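Local coordinates for foldase protein PrsA (Bacillus subtilis, PDB 4WO7) that helps secreted proteins fold outside the cell after translocation and catalyses the cis-trans isomerisation of peptidyl-prolyl bonds, at residues 56-61 against 88-92; 41-46 against 238-242. Numbering follows the deposited sequence.

Interaction 1 (56-61 against 88-92); sequences EIDNKL and VKYEL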
ATOM      1  N   GLU A  56      -0.322  -0.773  31.309  1.00148.31           N
ATOM      2  CA  GLU A  56      -0.715  -1.444  30.081  1.00141.55           C
ATOM      3  C   GLU A  56      -0.062  -0.817  28.850  1.00132.72           C
ATOM      4  O   GLU A  56       0.358  -1.520  27.931  1.00131.25           O
ATOM      5  CB  GLU A  56      -2.235  -1.411  29.960  1.00138.28           C
ATOM      6  CG  GLU A  56      -2.928  -2.204  31.055  1.00142.34           C
ATOM      7  CD  GLU A  56      -4.434  -2.046  31.039  1.00137.92           C
ATOM      8  OE1 GLU A  56      -5.116  -2.889  30.425  1.00132.19           O
ATOM      9  OE2 GLU A  56      -4.932  -1.082  31.658  1.00139.52           O
ATOM     10  N   ILE A  57       0.002   0.511  28.834  1.00129.50           N
ATOM     11  CA  ILE A  57       0.571   1.240  27.705  1.00128.18           C
ATOM     12  C   ILE A  57       2.030   0.876  27.452  1.00128.89           C
ATOM     13  O   ILE A  57       2.411   0.563  26.324  1.00132.19           O
ATOM     14  CB  ILE A  57       0.460   2.773  27.918  1.00176.68           C
ATOM     15  CG1 ILE A  57      -1.001   3.211  27.798  1.00173.36           C
ATOM     16  CG2 ILE A  57       1.316   3.545  26.909  1.00201.36           C
ATOM     17  CD1 ILE A  57      -1.265   4.643  28.231  1.00143.59           C
ATOM     18  N   ASP A  58       2.839   0.921  28.503  1.00138.21           N
ATOM     19  CA  ASP A  58       4.267   0.654  28.385  1.00142.14           C
ATOM     20  C   ASP A  58       4.554  -0.759  27.864  1.00132.46           C
ATOM     21  O   ASP A  58       5.469  -0.952  27.071  1.00118.09           O
ATOM     22  CB  ASP A  58       4.950   0.880  29.738  1.00153.42           C
ATOM     23  CG  ASP A  58       5.120   2.358  30.063  1.00156.06           C
ATOM     24  OD1 ASP A  58       4.322   3.174  29.553  1.00147.31           O
ATOM     25  OD2 ASP A  58       6.039   2.704  30.836  1.00164.36           O
ATOM     26  N   ASN A  59       3.775  -1.740  28.308  1.00158.10           N
ATOM     27  CA  ASN A  59       3.944  -3.124  27.859  1.00149.39           C
ATOM     28  C   ASN A  59       3.842  -3.330  26.343  1.00148.74           C
ATOM     29  O   ASN A  59       4.657  -4.044  25.756  1.00147.71           O
ATOM     30  CB  ASN A  59       2.918  -4.017  28.563  1.00153.88           C
ATOM     31  CG  ASN A  59       3.248  -4.232  30.029  1.00165.77           C
ATOM     32  OD1 ASN A  59       4.176  -3.620  30.561  1.00169.04           O
ATOM     33  ND2 ASN A  59       2.474  -5.077  30.697  1.00170.69           N
ATOM     34  N   LYS A  60       2.847  -2.716  25.709  1.00148.82           N
ATOM     35  CA  LYS A  60       2.669  -2.877  24.268  1.00147.05           C
ATOM     36  C   LYS A  60       3.663  -1.959  23.545  1.00142.72           C
ATOM     37  O   LYS A  60       4.021  -2.204  22.394  1.00140.66           O
ATOM     38  CB  LYS A  60       1.230  -2.569  23.852  1.00148.43           C
ATOM     39  CG  LYS A  60       0.578  -3.650  22.964  1.00161.83           C
ATOM     40  CD  LYS A  60       1.264  -3.910  21.629  1.00159.83           C
ATOM     41  CE  LYS A  60       0.615  -5.111  20.934  1.00161.88           C
ATOM     42  NZ  LYS A  60       1.106  -5.332  19.546  1.00165.56           N
ATOM     43  N   LEU A  61       4.094  -0.899  24.229  1.00138.76           N
ATOM     44  CA  LEU A  61       5.146  -0.013  23.723  1.00136.31           C
ATOM     45  C   LEU A  61       6.480  -0.746  23.639  1.00171.93           C
ATOM     46  O   LEU A  61       7.262  -0.537  22.711  1.00142.74           O
ATOM     47  CB  LEU A  61       5.289   1.230  24.609  1.00136.06           C
ATOM     48  CG  LEU A  61       6.170   2.368  24.077  1.00134.68           C
ATOM     49  CD1 LEU A  61       5.540   3.109  22.900  1.00129.55           C
ATOM     50  CD2 LEU A  61       6.482   3.329  25.226  1.00139.46           C
ATOM     51  N   VAL A  88      -0.465   4.139  20.832  1.00 71.20           N
ATOM     52  CA  VAL A  88      -0.465   2.841  21.481  1.00 69.85           C
ATOM     53  C   VAL A  88      -1.717   2.696  22.333  1.00 70.72           C
ATOM     54  O   VAL A  88      -2.332   1.630  22.360  1.00 75.57           O
ATOM     55  CB  VAL A  88       0.805   2.645  22.335  1.00 79.65           C
ATOM     56  CG1 VAL A  88       0.648   1.470  23.303  1.00 82.77           C
ATOM     57  CG2 VAL A  88       2.018   2.447  21.430  1.00 87.63           C
ATOM     58  N   LYS A  89      -2.088   3.764  23.035  1.00 72.93           N
ATOM     59  CA  LYS A  89      -3.286   3.740  23.857  1.00 70.12           C
ATOM     60  C   LYS A  89      -4.502   3.470  22.980  1.00 61.46           C
ATOM     61  O   LYS A  89      -5.396   2.715  23.355  1.00 73.46           O
ATOM     62  CB  LYS A  89      -3.462   5.052  24.627  1.00 75.03           C
ATOM     63  CG  LYS A  89      -4.698   5.050  25.522  1.00 73.50           C
ATOM     64  CD  LYS A  89      -4.859   6.328  26.325  1.00 82.53           C
ATOM     65  CE  LYS A  89      -6.032   6.196  27.282  1.00 93.83           C
ATOM     66  NZ  LYS A  89      -6.349   7.460  27.994  1.00103.43           N
ATOM     67  N   TYR A  90      -4.517   4.084  21.801  1.00 82.29           N
ATOM     68  CA  TYR A  90      -5.612   3.899  20.861  1.00 55.45           C
ATOM     69  C   TYR A  90      -5.700   2.451  20.387  1.00 59.05           C
ATOM     70  O   TYR A  90      -6.793   1.889  20.333  1.00 63.40           O
ATOM     71  CB  TYR A  90      -5.462   4.846  19.670  1.00 56.03           C
ATOM     72  CG  TYR A  90      -6.508   4.652  18.595  1.00 61.06           C
ATOM     73  CD1 TYR A  90      -7.861   4.720  18.896  1.00 63.02           C
ATOM     74  CD2 TYR A  90      -6.143   4.431  17.274  1.00 54.99           C
ATOM     75  CE1 TYR A  90      -8.820   4.548  17.918  1.00 64.69           C
ATOM     76  CE2 TYR A  90      -7.099   4.269  16.284  1.00 54.57           C
ATOM     77  CZ  TYR A  90      -8.434   4.329  16.616  1.00 62.50           C
ATOM     78  OH  TYR A  90      -9.395   4.164  15.647  1.00 67.72           O
ATOM     79  N   GLU A  91      -4.565   1.836  20.061  1.00 71.29           N
ATOM     80  CA  GLU A  91      -4.575   0.434  19.648  1.00 70.24           C
ATOM     81  C   GLU A  91      -5.089  -0.462  20.779  1.00 67.97           C
ATOM     82  O   GLU A  91      -5.910  -1.351  20.553  1.00 68.24           O
ATOM     83  CB  GLU A  91      -3.187  -0.035  19.201  1.00 81.17           C
ATOM     84  CG  GLU A  91      -3.207  -1.445  18.607  1.00 97.56           C
ATOM     85  CD  GLU A  91      -1.845  -1.915  18.125  1.00117.18           C
ATOM     86  OE1 GLU A  91      -0.861  -1.793  18.888  1.00126.05           O
ATOM     87  OE2 GLU A  91      -1.760  -2.425  16.988  1.00122.19           O
ATOM     88  N   LEU A  92      -4.606  -0.229  21.996  1.00 63.92           N
ATOM     89  CA  LEU A  92      -5.016  -1.039  23.139  1.00 69.08           C
ATOM     90  C   LEU A  92      -6.516  -0.892  23.386  1.00 67.77           C
ATOM     91  O   LEU A  92      -7.190  -1.861  23.733  1.00 73.82           O
ATOM     92  CB  LEU A  92      -4.233  -0.661  24.403  1.00 82.56           C
ATOM     93  CG  LEU A  92      -2.729  -0.964  24.426  1.00 92.24           C
ATOM     94  CD1 LEU A  92      -2.068  -0.390  25.674  1.00 97.70           C
ATOM     95  CD2 LEU A  92      -2.471  -2.460  24.350  1.00 99.51           C
TER
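Helix segments 56-61 and 88-92 cross almost at right angles. Their axes approach to 9.5 Å and their N-to-C directions differ by 99°. The backbones come closest at Ile-57 and Lys-89, whose CA atoms lie 6.0 Å apart. Val-88 and Leu-92, one turn apart, both direct CB toward the other helix. Leu-92 CD1 sits 3.5 Å from Glu-56 O and 3.7 Å from Ile-57 CA, so this methyl packs directly on backbone. Val-88 CG1 reaches Ile-57 O at 3.6 Å, and Val-88 CG2 meets Leu-61 CD1 at 3.9 Å. This is helix-on-helix packing within the run of helices from 21-49 to 106-113, which precedes the four-stranded sheet in the chain. Lys-60 also points CB toward helix 81-101 and lays its aliphatic part on Leu-92. Lys-60 CG lies 3.6 Å from Leu-92 CD2. Lys-60 NZ and Glu-91 OE1 are 4.1 Å apart, too far for a salt bridge. Glu-56 forms a salt bridge with Lys-96, and Lys-89 forms one with Asp-47 of helix 21-49.

Interaction 2 (41-46 against 238-242); sequences VQEKVL and VQKVM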
ATOM      1  N   VAL A  41     -12.773  10.498  17.854  1.00 68.83           N
ATOM      2  CA  VAL A  41     -14.048  10.133  18.438  1.00 64.59           C
ATOM      3  C   VAL A  41     -13.970   8.748  19.088  1.00 59.21           C
ATOM      4  O   VAL A  41     -14.456   8.550  20.204  1.00 64.21           O
ATOM      5  CB  VAL A  41     -15.149  10.203  17.366  1.00 64.97           C
ATOM      6  CG1 VAL A  41     -16.417   9.510  17.812  1.00 62.92           C
ATOM      7  CG2 VAL A  41     -15.422  11.657  17.004  1.00 65.78           C
ATOM      8  N   GLN A  42     -13.368   7.793  18.389  1.00 60.28           N
ATOM      9  CA  GLN A  42     -13.228   6.445  18.935  1.00 59.14           C
ATOM     10  C   GLN A  42     -12.362   6.382  20.199  1.00 67.53           C
ATOM     11  O   GLN A  42     -12.688   5.669  21.149  1.00 62.17           O
ATOM     12  CB  GLN A  42     -12.645   5.499  17.885  1.00 61.31           C
ATOM     13  CG  GLN A  42     -13.627   5.114  16.796  1.00 60.64           C
ATOM     14  CD  GLN A  42     -13.033   4.177  15.766  1.00 64.06           C
ATOM     15  OE1 GLN A  42     -11.889   3.733  15.898  1.00 61.57           O
ATOM     16  NE2 GLN A  42     -13.812   3.867  14.731  1.00 63.91           N
ATOM     17  N   GLU A  43     -11.266   7.130  20.224  1.00 74.16           N
ATOM     18  CA  GLU A  43     -10.408   7.106  21.403  1.00 96.33           C
ATOM     19  C   GLU A  43     -11.059   7.814  22.584  1.00 78.90           C
ATOM     20  O   GLU A  43     -10.745   7.512  23.731  1.00 77.00           O
ATOM     21  CB  GLU A  43      -9.033   7.707  21.101  1.00126.61           C
ATOM     22  CG  GLU A  43      -8.968   9.219  20.981  1.00145.74           C
ATOM     23  CD  GLU A  43      -7.614   9.689  20.459  1.00189.16           C
ATOM     24  OE1 GLU A  43      -6.801   8.833  20.046  1.00158.76           O
ATOM     25  OE2 GLU A  43      -7.361  10.912  20.462  1.00157.88           O
ATOM     26  N   LYS A  44     -11.968   8.744  22.311  1.00 70.24           N
ATOM     27  CA  LYS A  44     -12.731   9.375  23.386  1.00 70.65           C
ATOM     28  C   LYS A  44     -13.774   8.434  23.954  1.00 71.33           C
ATOM     29  O   LYS A  44     -13.873   8.256  25.169  1.00 83.52           O
ATOM     30  CB  LYS A  44     -13.443  10.633  22.906  1.00 73.62           C
ATOM     31  CG  LYS A  44     -12.626  11.891  22.950  1.00 75.93           C
ATOM     32  CD  LYS A  44     -13.535  13.088  22.756  1.00 83.20           C
ATOM     33  CE  LYS A  44     -12.788  14.377  22.979  1.00 89.98           C
ATOM     34  NZ  LYS A  44     -11.757  14.583  21.933  1.00 88.15           N
ATOM     35  N   VAL A  45     -14.556   7.835  23.066  1.00 69.56           N
ATOM     36  CA  VAL A  45     -15.642   6.967  23.486  1.00 73.19           C
ATOM     37  C   VAL A  45     -15.067   5.748  24.186  1.00 73.00           C
ATOM     38  O   VAL A  45     -15.507   5.396  25.280  1.00 74.45           O
ATOM     39  CB  VAL A  45     -16.542   6.570  22.292  1.00 61.79           C
ATOM     40  CG1 VAL A  45     -17.474   5.413  22.643  1.00 61.04           C
ATOM     41  CG2 VAL A  45     -17.342   7.783  21.828  1.00 64.73           C
ATOM     42  N   LEU A  46     -14.076   5.113  23.569  1.00 72.04           N
ATOM     43  CA  LEU A  46     -13.482   3.913  24.156  1.00 67.92           C
ATOM     44  C   LEU A  46     -12.735   4.190  25.470  1.00 68.95           C
ATOM     45  O   LEU A  46     -12.759   3.362  26.379  1.00 68.78           O
ATOM     46  CB  LEU A  46     -12.538   3.237  23.161  1.00 59.00           C
ATOM     47  CG  LEU A  46     -13.228   2.713  21.898  1.00 62.07           C
ATOM     48  CD1 LEU A  46     -12.230   2.055  20.965  1.00 63.87           C
ATOM     49  CD2 LEU A  46     -14.368   1.761  22.229  1.00 60.25           C
ATOM     50  N   VAL A 238     -15.455  -2.186  16.791  1.00 75.05           N
ATOM     51  CA  VAL A 238     -15.438  -0.844  17.364  1.00 75.07           C
ATOM     52  C   VAL A 238     -16.670  -0.059  16.919  1.00 84.44           C
ATOM     53  O   VAL A 238     -17.238   0.710  17.692  1.00 85.11           O
ATOM     54  CB  VAL A 238     -14.153  -0.082  16.967  1.00 68.75           C
ATOM     55  CG1 VAL A 238     -14.222   1.386  17.398  1.00 71.57           C
ATOM     56  CG2 VAL A 238     -12.944  -0.737  17.609  1.00 66.19           C
ATOM     57  N   GLN A 239     -17.086  -0.268  15.672  1.00 92.64           N
ATOM     58  CA  GLN A 239     -18.202   0.482  15.108  1.00 98.16           C
ATOM     59  C   GLN A 239     -19.519   0.151  15.808  1.00 95.03           C
ATOM     60  O   GLN A 239     -20.439   0.971  15.839  1.00 94.50           O
ATOM     61  CB  GLN A 239     -18.317   0.208  13.605  1.00107.59           C
ATOM     62  CG  GLN A 239     -19.103   1.246  12.832  1.00137.82           C
ATOM     63  CD  GLN A 239     -18.532   2.643  12.963  1.00120.14           C
ATOM     64  OE1 GLN A 239     -17.380   2.822  13.361  1.00119.54           O
ATOM     65  NE2 GLN A 239     -19.338   3.644  12.626  1.00121.23           N
ATOM     66  N   LYS A 240     -19.620  -1.054  16.358  1.00 92.60           N
ATOM     67  CA  LYS A 240     -20.788  -1.409  17.158  1.00 90.77           C
ATOM     68  C   LYS A 240     -20.878  -0.553  18.409  1.00 86.64           C
ATOM     69  O   LYS A 240     -21.966  -0.177  18.847  1.00 88.34           O
ATOM     70  CB  LYS A 240     -20.749  -2.871  17.569  1.00 91.47           C
ATOM     71  CG  LYS A 240     -21.016  -3.843  16.466  1.00 93.46           C
ATOM     72  CD  LYS A 240     -21.094  -5.220  17.065  1.00 96.06           C
ATOM     73  CE  LYS A 240     -21.402  -6.282  16.049  1.00101.76           C
ATOM     74  NZ  LYS A 240     -21.465  -7.583  16.753  1.00105.82           N
ATOM     75  N   VAL A 241     -19.720  -0.259  18.987  1.00 81.19           N
ATOM     76  CA  VAL A 241     -19.665   0.538  20.197  1.00 83.34           C
ATOM     77  C   VAL A 241     -20.040   1.965  19.842  1.00 86.44           C
ATOM     78  O   VAL A 241     -20.730   2.641  20.603  1.00 89.23           O
ATOM     79  CB  VAL A 241     -18.265   0.514  20.846  1.00 80.20           C
ATOM     80  CG1 VAL A 241     -18.264   1.316  22.134  1.00 77.36           C
ATOM     81  CG2 VAL A 241     -17.824  -0.910  21.130  1.00 76.35           C
HETATM   82  N   MSE A 242     -19.595   2.409  18.669  1.00 86.67           N
HETATM   83  CA  MSE A 242     -19.796   3.785  18.242  1.00 85.78           C
HETATM   84  C   MSE A 242     -21.265   4.093  17.944  1.00 90.44           C
HETATM   85  O   MSE A 242     -21.725   5.207  18.195  1.00 87.68           O
HETATM   86  CB  MSE A 242     -18.935   4.088  17.013  1.00 86.13           C
HETATM   87  CG  MSE A 242     -17.426   4.063  17.270  1.00 85.02           C
HETATM   88 SE   MSE A 242     -16.863   5.185  18.770  1.00 89.00          SE
HETATM   89  CE  MSE A 242     -17.933   6.749  18.341  1.00188.34           C
TER
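A buried apolar helix-helix interface joins the N-terminal part of the chain to its C-terminal part here. Segment 41-46 lies on the long helix 21-49 and segment 238-242 on helix 231-244. The axes cross at 73° and approach to 10.5 Å. Gln-42 CA and Met-242 CA lie 7.1 Å apart. Leu-46 CA and Val-241 CA lie 8.1 Å apart. Met-242, modelled as selenomethionine, has the largest covered area of the contact. Its SE lies 3.8 Å from Gln-42 CG, and its CE lies 3.7 Å from Val-45 CG2. Leu-46 reaches two valines, with CD2 3.9 Å from Val-241 CG1 and CD1 4.1 Å from Val-238 CG1. Val-45 CG1 also meets Val-241 CG1, at 4.2 Å.

The contact closes over 191 intervening residues, which include the PPIC-type isomerase region. The two flanking parts of the chain thus pack together; both are essential for activity, as is the isomerase domain. Gln-42 is the main polar residue of this interface. Gln-42 CD packs 3.4 Å from Val-238 CG1, while the amide has partners in Tyr-90, at OE1, and Gln-235, to which NE2 hydrogen-bonds. Helix 81-101 also touches this region, with Leu-93 and Ala-97 against Leu-46. On helix 21-49 the dimer partner comes close as well: Lys-44 forms a salt bridge with Glu-23 of the second subunit, and Val-41 packs on Val-19 of that subunit.

Both contacts are steep helix crossings that bury nearly the same area, but their settings differ. Interaction 1 is partly buried and joins helices close in sequence. Its apolar residues are interleaved with charged ones, whose alkyl parts share in the packing. Interaction 2 is buried and joins distant parts of the chain, mostly through aliphatic groups and a selenomethionine. It also lies beside the second subunit, which does not touch the segments of interaction 1. The centres are about 17 Å apart. Helix 81-101 links them: Tyr-90 OH is 2.5 Å from Gln-42 OE1, a probable hydrogen bond, and Tyr-90 CD1 packs 3.9 Å from Glu-43 CB.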